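Local coordinates for putative HpcE protein (Mycolicibacterium smegmatis, PDB 6V77) that is of unassigned function but belongs to the fumarylacetoacetate hydrolase family and holds a zinc ion at a carboxylate site, at residues 7-12 against 29-34; 16-21 against 56-61; 96-101 against 166-171. All blocks are in the same frame, centred on the assembly; numbering follows the deposited sequence. Where two conformers were deposited one is given.

Contact 1 of 3, residues 7-12 against 29-34; sequences DGRIHL and FGPDPQ. With SO4 (sulfate ion), chain P.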
ATOM      1  N   ASP B   7      23.028   0.710   4.130  1.00 28.52           N
ATOM      2  CA  ASP B   7      22.709   1.659   5.196  1.00 35.00           C
ATOM      3  C   ASP B   7      21.840   2.804   4.675  1.00 30.73           C
ATOM      4  O   ASP B   7      22.048   3.970   5.008  1.00 33.70           O
ATOM      5  CB  ASP B   7      23.983   2.197   5.847  1.00 30.65           C
ATOM      6  CG  ASP B   7      24.706   1.150   6.658  1.00 35.53           C
ATOM      7  OD1 ASP B   7      24.055   0.175   7.112  1.00 37.10           O
ATOM      8  OD2 ASP B   7      25.929   1.315   6.865  1.00 39.18           O
ATOM      9  N   GLY B   8      20.858   2.467   3.842  1.00 29.42           N
ATOM     10  CA  GLY B   8      19.920   3.461   3.334  1.00 28.11           C
ATOM     11  C   GLY B   8      20.394   4.306   2.172  1.00 29.59           C
ATOM     12  O   GLY B   8      19.614   5.147   1.682  1.00 32.05           O
ATOM     13  N   ARG B   9      21.627   4.123   1.705  1.00 29.26           N
ATOM     14  CA  ARG B   9      22.191   4.895   0.598  1.00 26.01           C
ATOM     15  C   ARG B   9      22.351   4.005  -0.626  1.00 25.82           C
ATOM     16  O   ARG B   9      22.944   2.919  -0.533  1.00 26.88           O
ATOM     17  CB  ARG B   9      23.556   5.467   0.976  1.00 25.12           C
ATOM     18  CG  ARG B   9      23.524   6.394   2.171  1.00 26.49           C
ATOM     19  CD  ARG B   9      24.901   6.957   2.435  1.00 35.17           C
ATOM     20  NE  ARG B   9      25.358   7.788   1.327  1.00 30.86           N
ATOM     21  CZ  ARG B   9      25.066   9.080   1.212  1.00 32.36           C
ATOM     22  NH1 ARG B   9      25.517   9.783   0.176  1.00 31.61           N
ATOM     23  NH2 ARG B   9      24.314   9.669   2.132  1.00 29.35           N
ATOM     24  N   ILE B  10      21.858   4.460  -1.769  1.00 23.97           N
ATOM     25  CA  ILE B  10      21.883   3.596  -2.948  1.00 22.41           C
ATOM     26  C   ILE B  10      23.271   3.625  -3.570  1.00 24.63           C
ATOM     27  O   ILE B  10      23.907   4.683  -3.685  1.00 24.92           O
ATOM     28  CB  ILE B  10      20.771   3.986  -3.944  1.00 22.98           C
ATOM     29  CG1 ILE B  10      20.619   2.906  -5.024  1.00 25.28           C
ATOM     30  CG2 ILE B  10      21.015   5.374  -4.572  1.00 23.79           C
ATOM     31  CD1 ILE B  10      20.162   1.514  -4.499  1.00 26.36           C
ATOM     32  N   HIS B  11      23.767   2.443  -3.933  1.00 22.73           N
ATOM     33  CA  HIS B  11      25.083   2.279  -4.521  1.00 23.41           C
ATOM     34  C   HIS B  11      24.986   1.557  -5.853  1.00 29.82           C
ATOM     35  O   HIS B  11      24.103   0.720  -6.063  1.00 26.07           O
ATOM     36  CB  HIS B  11      26.014   1.447  -3.619  1.00 24.43           C
ATOM     37  CG  HIS B  11      26.537   2.190  -2.429  1.00 27.67           C
ATOM     38  ND1 HIS B  11      25.720   2.673  -1.433  1.00 27.62           N
ATOM     39  CD2 HIS B  11      27.804   2.502  -2.064  1.00 28.40           C
ATOM     40  CE1 HIS B  11      26.458   3.268  -0.511  1.00 27.92           C
ATOM     41  NE2 HIS B  11      27.727   3.180  -0.873  1.00 30.65           N
ATOM     42  N   LEU B  12      25.940   1.864  -6.727  1.00 21.68           N
ATOM     43  CA  LEU B  12      26.117   1.164  -7.987  1.00 28.21           C
ATOM     44  C   LEU B  12      27.157   0.072  -7.782  1.00 33.12           C
ATOM     45  O   LEU B  12      28.194   0.313  -7.156  1.00 28.59           O
ATOM     46  CB  LEU B  12      26.557   2.160  -9.072  1.00 31.40           C
ATOM     47  CG  LEU B  12      26.654   1.745 -10.540  1.00 45.23           C
ATOM     48  CD1 LEU B  12      25.328   1.236 -11.072  1.00 35.60           C
ATOM     49  CD2 LEU B  12      27.136   2.928 -11.365  1.00 47.65           C
ATOM     50  N   PHE B  29      21.797  12.462  -8.065  1.00 29.24           N
ATOM     51  CA  PHE B  29      20.963  11.272  -7.889  1.00 24.84           C
ATOM     52  C   PHE B  29      21.220  10.637  -6.524  1.00 32.09           C
ATOM     53  O   PHE B  29      22.371  10.474  -6.112  1.00 31.44           O
ATOM     54  CB  PHE B  29      21.240  10.229  -8.991  1.00 25.42           C
ATOM     55  CG  PHE B  29      21.048  10.765 -10.371  1.00 24.73           C
ATOM     56  CD1 PHE B  29      19.776  11.000 -10.856  1.00 29.53           C
ATOM     57  CD2 PHE B  29      22.135  11.086 -11.166  1.00 28.02           C
ATOM     58  CE1 PHE B  29      19.582  11.520 -12.113  1.00 30.30           C
ATOM     59  CE2 PHE B  29      21.950  11.602 -12.419  1.00 25.79           C
ATOM     60  CZ  PHE B  29      20.671  11.830 -12.900  1.00 30.76           C
ATOM     61  N   GLY B  30      20.149  10.243  -5.838  1.00 29.61           N
ATOM     62  CA  GLY B  30      20.287   9.612  -4.547  1.00 30.53           C
ATOM     63  C   GLY B  30      20.420  10.637  -3.440  1.00 30.41           C
ATOM     64  O   GLY B  30      20.263  11.846  -3.662  1.00 30.88           O
ATOM     65  N   PRO B  31      20.731  10.182  -2.215  1.00 25.96           N
ATOM     66  CA  PRO B  31      21.059   8.791  -1.858  1.00 26.51           C
ATOM     67  C   PRO B  31      19.840   7.855  -1.676  1.00 28.24           C
ATOM     68  O   PRO B  31      20.020   6.637  -1.617  1.00 27.33           O
ATOM     69  CB  PRO B  31      21.815   8.955  -0.532  1.00 30.86           C
ATOM     70  CG  PRO B  31      21.211  10.214   0.060  1.00 31.62           C
ATOM     71  CD  PRO B  31      21.033  11.118  -1.117  1.00 32.85           C
ATOM     72  N   ASP B  32      18.631   8.401  -1.590  1.00 29.32           N
ATOM     73  CA  ASP B  32      17.444   7.563  -1.423  0.57 32.04           C
ATOM     74  C   ASP B  32      17.209   6.736  -2.683  1.00 31.98           C
ATOM     75  O   ASP B  32      17.156   7.297  -3.782  1.00 29.91           O
ATOM     76  CB  ASP B  32      16.222   8.434  -1.113  0.57 37.82           C
ATOM     77  CG  ASP B  32      14.896   7.687  -1.253  0.57 41.91           C
ATOM     78  OD1 ASP B  32      14.790   6.512  -0.832  0.57 40.49           O
ATOM     79  OD2 ASP B  32      13.932   8.301  -1.756  0.57 47.14           O
ATOM     80  N   PRO B  33      17.072   5.405  -2.572  1.00 27.86           N
ATOM     81  CA  PRO B  33      16.836   4.606  -3.788  1.00 25.47           C
ATOM     82  C   PRO B  33      15.635   5.073  -4.593  1.00 25.52           C
ATOM     83  O   PRO B  33      15.717   5.128  -5.825  1.00 32.61           O
ATOM     84  CB  PRO B  33      16.643   3.185  -3.236  1.00 28.04           C
ATOM     85  CG  PRO B  33      17.428   3.171  -1.961  1.00 28.27           C
ATOM     86  CD  PRO B  33      17.195   4.558  -1.371  1.00 32.99           C
ATOM     87  N   GLN B  34      14.524   5.442  -3.948  1.00 29.55           N
ATOM     88  CA  GLN B  34      13.360   5.817  -4.749  1.00 33.83           C
ATOM     89  C   GLN B  34      13.632   7.037  -5.628  1.00 39.29           C
ATOM     90  O   GLN B  34      12.979   7.184  -6.667  1.00 38.01           O
ATOM     91  CB  GLN B  34      12.126   6.075  -3.874  1.00 42.62           C
ATOM     92  CG  GLN B  34      11.797   5.009  -2.786  1.00 40.63           C
ATOM     93  CD  GLN B  34      11.396   3.603  -3.297  1.00 39.31           C
ATOM     94  OE1 GLN B  34      11.696   2.624  -2.635  1.00 29.81           O
ATOM     95  NE2 GLN B  34      10.676   3.511  -4.420  1.00 30.64           N
TER
HETATM   96  S   SO4 P 306      24.222  13.338   0.967  0.82101.40           S
HETATM   97  O1  SO4 P 306      25.302  12.703   0.212  0.82 98.83           O
HETATM   98  O2  SO4 P 306      24.086  12.683   2.263  0.82102.13           O
HETATM   99  O3  SO4 P 306      22.961  13.234   0.240  0.82 96.63           O
HETATM  100  O4  SO4 P 306      24.543  14.751   1.152  0.82109.05           O
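One backbone hydrogen bond joins strand 9-12 to the loop that leads into helix 33-38. Ile10 N donates to Pro31 O over 2.9 Å at 152°, in the plane of the carbonyl, and the same oxygen takes a weaker CA-H...O contact from Arg9 CA. A cis peptide precedes Pro31.

The apolar contacts come from Ile10 and Pro33, which cross obliquely. Ile10 CG1 is anti to the backbone N (chi1 -168°); Ile10 CB lies 4.0 Å from Pro33 CG, and Ile10 CD1 reaches the same ring, while CG2 rests against the Pro31 carbonyl. Leu3 and Val21 also touch Ile10.

Charge gathers at Arg9. Its chain bends at chi3, which brings one guanidinium face over Pro31 CB, 3.7 Å from Arg9 CZ. At the edge of the group, Arg9 NH1 and NH2 hold two oxygens of a sulfate ion, probably from the crystallisation liquor, in a bidentate grip, O1 at 2.9 Å from NH1 and O2 at 3.0 Å from NH2, each N-H close to straight (about 164°). NE forms a salt bridge with Asp20.

Asp32 is the N-cap of the helix, its OD1 accepting a weak bond from Gln34 N. An inner strand of the mixed sheet, 9-14 between 2-6 and 17-20, thus packs against the loop, with its cis peptide before Pro31, that leads into the N-capped helix 33-38.

Contact 2 of 3, residues 16-21 against 56-61; sequences DGVVDV and SARVGT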
ATOM      1  N   ASP B  16      33.968  -5.717  -8.325  1.00 50.14           N
ATOM      2  CA  ASP B  16      33.824  -6.459  -7.079  1.00 53.94           C
ATOM      3  C   ASP B  16      33.413  -5.578  -5.911  1.00 53.82           C
ATOM      4  O   ASP B  16      33.188  -6.099  -4.813  1.00 58.23           O
ATOM      5  CB  ASP B  16      35.133  -7.176  -6.746  1.00 58.72           C
ATOM      6  CG  ASP B  16      35.700  -7.916  -7.933  1.00 72.03           C
ATOM      7  OD1 ASP B  16      35.001  -8.803  -8.469  1.00 72.98           O
ATOM      8  OD2 ASP B  16      36.835  -7.590  -8.347  1.00 77.91           O
ATOM      9  N   GLY B  17      33.301  -4.267  -6.118  1.00 44.23           N
ATOM     10  CA  GLY B  17      32.915  -3.370  -5.045  1.00 36.08           C
ATOM     11  C   GLY B  17      31.723  -2.493  -5.393  1.00 33.51           C
ATOM     12  O   GLY B  17      30.943  -2.830  -6.293  1.00 37.06           O
ATOM     13  N   VAL B  18      31.565  -1.363  -4.703  1.00 28.52           N
ATOM     14  CA  VAL B  18      30.416  -0.485  -4.933  1.00 26.41           C
ATOM     15  C   VAL B  18      30.834   0.978  -4.916  1.00 32.06           C
ATOM     16  O   VAL B  18      31.905   1.344  -4.428  1.00 31.71           O
ATOM     17  CB  VAL B  18      29.274  -0.681  -3.903  1.00 34.89           C
ATOM     18  CG1 VAL B  18      28.595  -2.031  -4.094  1.00 37.17           C
ATOM     19  CG2 VAL B  18      29.791  -0.512  -2.473  1.00 31.94           C
ATOM     20  N   VAL B  19      29.946   1.819  -5.445  1.00 28.29           N
ATOM     21  CA  VAL B  19      30.143   3.261  -5.518  1.00 27.90           C
ATOM     22  C   VAL B  19      28.878   3.952  -5.026  1.00 28.69           C
ATOM     23  O   VAL B  19      27.779   3.651  -5.500  1.00 26.72           O
ATOM     24  CB  VAL B  19      30.476   3.711  -6.952  1.00 25.26           C
ATOM     25  CG1 VAL B  19      30.317   5.215  -7.079  1.00 32.79           C
ATOM     26  CG2 VAL B  19      31.902   3.258  -7.318  1.00 29.27           C
ATOM     27  N   ASP B  20      29.036   4.888  -4.089  1.00 25.57           N
ATOM     28  CA  ASP B  20      27.911   5.642  -3.556  1.00 26.28           C
ATOM     29  C   ASP B  20      27.403   6.592  -4.634  1.00 29.38           C
ATOM     30  O   ASP B  20      28.159   7.435  -5.118  1.00 26.08           O
ATOM     31  CB  ASP B  20      28.354   6.419  -2.319  1.00 27.58           C
ATOM     32  CG  ASP B  20      27.205   7.162  -1.644  1.00 28.47           C
ATOM     33  OD1 ASP B  20      26.662   6.655  -0.650  1.00 35.95           O
ATOM     34  OD2 ASP B  20      26.838   8.258  -2.108  1.00 30.72           O
ATOM     35  N   VAL B  21      26.126   6.466  -5.010  1.00 25.37           N
ATOM     36  CA  VAL B  21      25.626   7.210  -6.168  1.00 26.88           C
ATOM     37  C   VAL B  21      25.594   8.707  -5.885  1.00 29.56           C
ATOM     38  O   VAL B  21      25.966   9.522  -6.741  1.00 27.32           O
ATOM     39  CB  VAL B  21      24.242   6.688  -6.591  1.00 23.69           C
ATOM     40  CG1 VAL B  21      23.584   7.657  -7.601  1.00 25.62           C
ATOM     41  CG2 VAL B  21      24.375   5.288  -7.180  1.00 24.55           C
ATOM     42  N   SER B  56      34.497   0.737  -3.620  1.00 42.99           N
ATOM     43  CA  SER B  56      34.698   0.453  -2.208  1.00 50.46           C
ATOM     44  C   SER B  56      34.100  -0.904  -1.852  1.00 45.05           C
ATOM     45  O   SER B  56      33.261  -1.451  -2.573  1.00 34.92           O
ATOM     46  CB  SER B  56      34.067   1.544  -1.340  1.00 53.31           C
ATOM     47  OG  SER B  56      34.565   2.816  -1.701  1.00 59.52           O
ATOM     48  N   ALA B  57      34.533  -1.441  -0.714  1.00 49.96           N
ATOM     49  CA  ALA B  57      33.978  -2.697  -0.227  1.00 46.21           C
ATOM     50  C   ALA B  57      32.532  -2.519   0.222  1.00 39.54           C
ATOM     51  O   ALA B  57      32.162  -1.488   0.782  1.00 40.80           O
ATOM     52  CB  ALA B  57      34.813  -3.230   0.940  1.00 46.48           C
ATOM     53  N   ARG B  58      31.710  -3.533  -0.034  1.00 32.06           N
ATOM     54  CA  ARG B  58      30.335  -3.555   0.452  0.61 31.20           C
ATOM     55  C   ARG B  58      30.351  -3.631   1.973  1.00 32.51           C
ATOM     56  O   ARG B  58      30.771  -4.645   2.523  1.00 38.58           O
ATOM     57  CB  ARG B  58      29.596  -4.770  -0.107  0.61 37.27           C
ATOM     58  CG  ARG B  58      28.889  -4.628  -1.436  0.61 41.14           C
ATOM     59  CD  ARG B  58      28.326  -5.996  -1.822  0.61 41.36           C
ATOM     60  NE  ARG B  58      27.852  -6.095  -3.207  0.61 34.79           N
ATOM     61  CZ  ARG B  58      28.648  -6.145  -4.273  0.61 33.04           C
ATOM     62  NH1 ARG B  58      28.127  -6.259  -5.486  0.61 33.89           N
ATOM     63  NH2 ARG B  58      29.959  -6.044  -4.134  0.61 33.56           N
ATOM     64  N   VAL B  59      29.889  -2.586   2.661  1.00 32.72           N
ATOM     65  CA  VAL B  59      29.743  -2.653   4.113  1.00 37.16           C
ATOM     66  C   VAL B  59      28.446  -1.963   4.498  1.00 37.40           C
ATOM     67  O   VAL B  59      27.962  -1.076   3.795  1.00 35.78           O
ATOM     68  CB  VAL B  59      30.927  -2.026   4.885  1.00 49.02           C
ATOM     69  CG1 VAL B  59      32.206  -2.850   4.696  1.00 52.90           C
ATOM     70  CG2 VAL B  59      31.126  -0.578   4.481  1.00 41.28           C
ATOM     71  N   GLY B  60      27.880  -2.393   5.616  1.00 31.66           N
ATOM     72  CA  GLY B  60      26.629  -1.860   6.116  1.00 32.27           C
ATOM     73  C   GLY B  60      25.484  -2.843   5.929  1.00 33.54           C
ATOM     74  O   GLY B  60      25.626  -3.918   5.343  1.00 36.45           O
ATOM     75  N   THR B  61      24.331  -2.438   6.455  1.00 30.72           N
ATOM     76  CA  THR B  61      23.105  -3.207   6.296  1.00 28.32           C
ATOM     77  C   THR B  61      22.663  -3.170   4.844  1.00 29.34           C
ATOM     78  O   THR B  61      22.505  -2.089   4.278  1.00 31.59           O
ATOM     79  CB  THR B  61      21.987  -2.623   7.161  1.00 37.65           C
ATOM     80  OG1 THR B  61      22.370  -2.632   8.542  1.00 37.81           O
ATOM     81  CG2 THR B  61      20.696  -3.422   6.982  1.00 41.23           C
TER
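A single antiparallel beta bridge fastens strand 17-20, which follows strand 9-14 in the N-terminal part of the sheet, to the loop running from helix 40-49 towards strand 62-63. Val18 and Ser56 form a hydrogen-bonded pair with both bonds made: Val18 N donates to Ser56 O over 2.7 Å, and Ser56 N returns a bond to Val18 O over 2.8 Å that is almost straight, at 178°. Both donors lie in the plane of the carbonyl they meet. Beside the bridge, Gly17 CA comes within 3.1 Å of Ser56 O, a close approach made by a residue without a side chain.

Two residues past the bridge, Arg58 reaches across Val18. Its CG is anti to the carbonyl carbon (chi1 -89°), and from CG to NE the chain is extended, crossing the valine at about a right angle. Val18 CG1 sits 3.7 Å from Arg58 CG and also lies over the centre of one guanidinium face, 4.1 Å from CZ. The other methyl, Val18 CG2, is turned to the loop backbone, 3.6 Å from Ser56 O. At the guanidinium edge, Arg58 NH2 gives a weak, bent bond to Asp16 O (3.3 Å, 123°), whereas NH1 has a stronger partner in Glu182, with which it forms a salt bridge. Ile4 and Val13 also touch the arginine, and Ile4 and Leu6 touch Val18.

The backbone pair therefore supplies the well-formed hydrogen bonds of the contact, and Arg58 adds mainly apolar cover through CG and one guanidinium face. Its charge is probably balanced by Glu182; the Asp16 carbonyl offers only a weak, bent bond.

Contact 3 of 3, residues 96-101 against 166-171; sequences IFTKFV and QFSLAK. With SO4 (sulfate ion), chain O.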
ATOM      1  N   ILE B  96      -4.706 -10.110  -6.817  1.00 22.32           N
ATOM      2  CA  ILE B  96      -3.860  -8.992  -6.407  1.00 21.26           C
ATOM      3  C   ILE B  96      -4.161  -8.601  -4.961  1.00 27.07           C
ATOM      4  O   ILE B  96      -5.320  -8.349  -4.600  1.00 22.46           O
ATOM      5  CB  ILE B  96      -4.029  -7.775  -7.341  1.00 21.83           C
ATOM      6  CG1 ILE B  96      -3.692  -8.158  -8.802  1.00 21.78           C
ATOM      7  CG2 ILE B  96      -3.179  -6.614  -6.830  1.00 21.90           C
ATOM      8  CD1 ILE B  96      -2.248  -8.634  -9.036  1.00 20.52           C
ATOM      9  N   PHE B  97      -3.110  -8.508  -4.150  1.00 20.70           N
ATOM     10  CA  PHE B  97      -3.212  -7.966  -2.800  1.00 23.66           C
ATOM     11  C   PHE B  97      -1.959  -7.134  -2.554  1.00 22.93           C
ATOM     12  O   PHE B  97      -1.239  -6.767  -3.488  1.00 21.75           O
ATOM     13  CB  PHE B  97      -3.421  -9.077  -1.756  1.00 22.51           C
ATOM     14  CG  PHE B  97      -2.506 -10.240  -1.925  1.00 24.06           C
ATOM     15  CD1 PHE B  97      -1.289 -10.273  -1.276  1.00 23.81           C
ATOM     16  CD2 PHE B  97      -2.862 -11.309  -2.728  1.00 27.77           C
ATOM     17  CE1 PHE B  97      -0.430 -11.360  -1.438  1.00 24.75           C
ATOM     18  CE2 PHE B  97      -2.001 -12.393  -2.901  1.00 28.73           C
ATOM     19  CZ  PHE B  97      -0.793 -12.418  -2.259  1.00 29.20           C
ATOM     20  N   THR B  98      -1.701  -6.777  -1.305  1.00 21.37           N
ATOM     21  CA  THR B  98      -0.528  -5.950  -1.059  1.00 22.98           C
ATOM     22  C   THR B  98       0.272  -6.550   0.089  1.00 21.14           C
ATOM     23  O   THR B  98      -0.181  -7.455   0.794  1.00 23.06           O
ATOM     24  CB  THR B  98      -0.910  -4.478  -0.767  1.00 19.46           C
ATOM     25  OG1 THR B  98       0.263  -3.653  -0.882  1.00 20.82           O
ATOM     26  CG2 THR B  98      -1.522  -4.335   0.641  1.00 21.04           C
ATOM     27  N   LYS B  99       1.500  -6.075   0.227  1.00 21.48           N
ATOM     28  CA  LYS B  99       2.325  -6.343   1.397  1.00 21.64           C
ATOM     29  C   LYS B  99       2.721  -4.968   1.916  1.00 19.74           C
ATOM     30  O   LYS B  99       3.402  -4.213   1.210  1.00 20.76           O
ATOM     31  CB  LYS B  99       3.527  -7.221   1.029  1.00 22.38           C
ATOM     32  CG  LYS B  99       3.120  -8.679   0.742  1.00 22.42           C
ATOM     33  CD  LYS B  99       4.168  -9.476  -0.074  1.00 23.21           C
ATOM     34  CE  LYS B  99       5.402  -9.814   0.743  1.00 25.57           C
ATOM     35  NZ  LYS B  99       5.109 -10.584   1.985  1.00 22.15           N
ATOM     36  N   PHE B 100       2.235  -4.614   3.107  1.00 21.00           N
ATOM     37  CA  PHE B 100       2.354  -3.225   3.551  1.00 22.04           C
ATOM     38  C   PHE B 100       3.819  -2.838   3.719  1.00 24.85           C
ATOM     39  O   PHE B 100       4.655  -3.670   4.084  1.00 23.31           O
ATOM     40  CB  PHE B 100       1.562  -3.023   4.845  1.00 22.44           C
ATOM     41  CG  PHE B 100       0.062  -3.116   4.640  1.00 21.44           C
ATOM     42  CD1 PHE B 100      -0.616  -2.085   3.969  1.00 22.49           C
ATOM     43  CD2 PHE B 100      -0.652  -4.232   5.041  1.00 23.35           C
ATOM     44  CE1 PHE B 100      -1.979  -2.162   3.752  1.00 24.89           C
ATOM     45  CE2 PHE B 100      -2.026  -4.314   4.829  1.00 22.34           C
ATOM     46  CZ  PHE B 100      -2.686  -3.272   4.178  1.00 24.53           C
ATOM     47  N   VAL B 101       4.134  -1.576   3.396  1.00 20.69           N
ATOM     48  CA  VAL B 101       5.530  -1.168   3.269  1.00 19.60           C
ATOM     49  C   VAL B 101       6.315  -1.304   4.575  1.00 22.57           C
ATOM     50  O   VAL B 101       7.534  -1.513   4.536  1.00 24.72           O
ATOM     51  CB  VAL B 101       5.616   0.275   2.694  1.00 24.10           C
ATOM     52  CG1 VAL B 101       5.295   1.344   3.737  1.00 22.00           C
ATOM     53  CG2 VAL B 101       6.971   0.517   2.060  1.00 29.87           C
ATOM     54  N   GLN B 166      -8.855 -11.938   3.454  1.00 28.19           N
ATOM     55  CA  GLN B 166      -7.997 -11.018   2.717  1.00 30.39           C
ATOM     56  C   GLN B 166      -6.545 -11.223   3.146  1.00 26.58           C
ATOM     57  O   GLN B 166      -6.244 -11.213   4.344  1.00 33.25           O
ATOM     58  CB  GLN B 166      -8.447  -9.578   2.966  1.00 29.31           C
ATOM     59  CG  GLN B 166      -9.916  -9.362   2.641  1.00 27.51           C
ATOM     60  CD  GLN B 166     -10.197  -9.488   1.151  1.00 32.11           C
ATOM     61  OE1 GLN B 166      -9.605  -8.787   0.332  1.00 30.62           O
ATOM     62  NE2 GLN B 166     -11.100 -10.386   0.799  1.00 28.33           N
ATOM     63  N   PHE B 167      -5.647 -11.371   2.171  1.00 25.68           N
ATOM     64  CA  PHE B 167      -4.329 -11.950   2.402  1.00 25.37           C
ATOM     65  C   PHE B 167      -3.264 -10.969   2.892  1.00 29.36           C
ATOM     66  O   PHE B 167      -2.223 -11.421   3.380  1.00 26.28           O
ATOM     67  CB  PHE B 167      -3.817 -12.619   1.117  1.00 25.67           C
ATOM     68  CG  PHE B 167      -4.675 -13.772   0.628  1.00 29.07           C
ATOM     69  CD1 PHE B 167      -5.661 -14.323   1.432  1.00 31.28           C
ATOM     70  CD2 PHE B 167      -4.464 -14.318  -0.636  1.00 28.62           C
ATOM     71  CE1 PHE B 167      -6.438 -15.392   0.990  1.00 34.36           C
ATOM     72  CE2 PHE B 167      -5.239 -15.406  -1.077  1.00 27.64           C
ATOM     73  CZ  PHE B 167      -6.220 -15.931  -0.267  1.00 34.76           C
ATOM     74  N   SER B 168      -3.482  -9.653   2.801  1.00 24.28           N
ATOM     75  CA  SER B 168      -2.360  -8.721   2.925  1.00 23.58           C
ATOM     76  C   SER B 168      -1.749  -8.736   4.324  1.00 23.89           C
ATOM     77  O   SER B 168      -0.524  -8.747   4.468  1.00 24.42           O
ATOM     78  CB  SER B 168      -2.808  -7.296   2.576  1.00 23.22           C
ATOM     79  OG  SER B 168      -3.278  -7.245   1.247  1.00 23.61           O
ATOM     80  N   LEU B 169      -2.580  -8.668   5.358  1.00 24.62           N
ATOM     81  CA  LEU B 169      -2.059  -8.465   6.707  1.00 24.96           C
ATOM     82  C   LEU B 169      -1.187  -9.637   7.144  1.00 25.22           C
ATOM     83  O   LEU B 169      -0.106  -9.434   7.713  1.00 25.87           O
ATOM     84  CB  LEU B 169      -3.216  -8.258   7.688  1.00 28.89           C
ATOM     85  CG  LEU B 169      -2.877  -7.429   8.924  1.00 34.84           C
ATOM     86  CD1 LEU B 169      -2.416  -6.027   8.545  1.00 28.71           C
ATOM     87  CD2 LEU B 169      -4.064  -7.387   9.904  1.00 34.29           C
ATOM     88  N   ALA B 170      -1.618 -10.864   6.840  1.00 25.66           N
ATOM     89  CA  ALA B 170      -0.847 -12.065   7.170  1.00 26.66           C
ATOM     90  C   ALA B 170       0.515 -12.108   6.498  1.00 25.24           C
ATOM     91  O   ALA B 170       1.400 -12.863   6.944  1.00 25.48           O
ATOM     92  CB  ALA B 170      -1.626 -13.309   6.758  1.00 30.40           C
ATOM     93  N   LYS B 171       0.685 -11.356   5.413  1.00 24.42           N
ATOM     94  CA  LYS B 171       1.931 -11.274   4.671  1.00 23.74           C
ATOM     95  C   LYS B 171       2.696  -9.997   4.975  1.00 23.25           C
ATOM     96  O   LYS B 171       3.647  -9.676   4.262  1.00 22.73           O
ATOM     97  CB  LYS B 171       1.644 -11.391   3.179  1.00 23.28           C
ATOM     98  CG  LYS B 171       1.017 -12.756   2.818  1.00 24.58           C
ATOM     99  CD  LYS B 171       0.363 -12.668   1.448  1.00 24.83           C
ATOM    100  CE  LYS B 171      -0.091 -14.018   0.933  1.00 26.97           C
ATOM    101  NZ  LYS B 171       1.085 -14.865   0.522  1.00 27.49           N
TER
HETATM  102  S   SO4 O 305      -0.556 -17.031  -2.000  0.85 43.76           S
HETATM  103  O1  SO4 O 305      -0.650 -18.406  -2.478  0.85 48.99           O
HETATM  104  O2  SO4 O 305      -0.326 -16.987  -0.555  0.85 38.42           O
HETATM  105  O3  SO4 O 305       0.549 -16.330  -2.658  0.85 53.76           O
HETATM  106  O4  SO4 O 305      -1.790 -16.324  -2.340  0.85 44.99           O
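The backbone leaving strand 95-97 runs past a turn at 167-170 that has helical angles, the two segments coming nearest at Thr98 and Ser168, whose CA atoms are 5.2 Å apart. Ser168 OG, anti to its carbonyl carbon, accepts from Thr98 N over 3.0 Å at 165°. Phe97 CG takes the crowded position between N and the carbonyl carbon (chi1 46°), and its ring receives Phe167 in two ways: Phe167 CB stands over the centre of one face, 4.1 Å from the centroid, and the Phe167 ring turns its edge to that face in a T-shaped stack with planes at 72°. Lys171 crosses Phe97 at about a right angle, its CD 3.3 Å from Phe97 CE1.

The turn borders the metal site of this fumarylacetoacetate hydrolase-family domain, where Glu121, Glu123 and Asp152 hold the zinc ion and the Lys171 side chain comes within about 4 Å of it. Lys171 NZ donates to Asp152, to Ser154 and, over 2.8 Å, to O2 of a sulfate probably from the crystallisation liquor. Lys99, bent at chi3 and chi4, brings NZ to a lone pair of Lys171 O at 2.9 Å and forms a salt bridge with Asp152. Lys99 NZ and Lys171 NZ, 6.1 Å apart, both reach Asp152, which would probably temper their repulsion. Phe100 CE2 touches Ser168 CB, and the Phe100 ring meets Phe73 of the second subunit.

Overall arrangement
From the N terminus, contact 1 closes the first loop, bringing 29-34 back against strand 9-14 after strand 17-20 and helix 21-24. Contact 2 opens within that loop, at 16-21, and closes beyond it at 56-61, so the two cross along the chain. They also touch, through Asp7 and Thr61 and where His11 packs on Asp20, and together tie neighbouring strands 9-14 and 17-20 to the segments before helix 33-38 and strand 62-63. Contact 3 follows in series, closing a longer loop between strand 95-97 and the turn before strand 177-185, beside the zinc. Its centre lies about 26 Å from that of contact 1 and 32 Å from that of contact 2, although all three reach the same sheet.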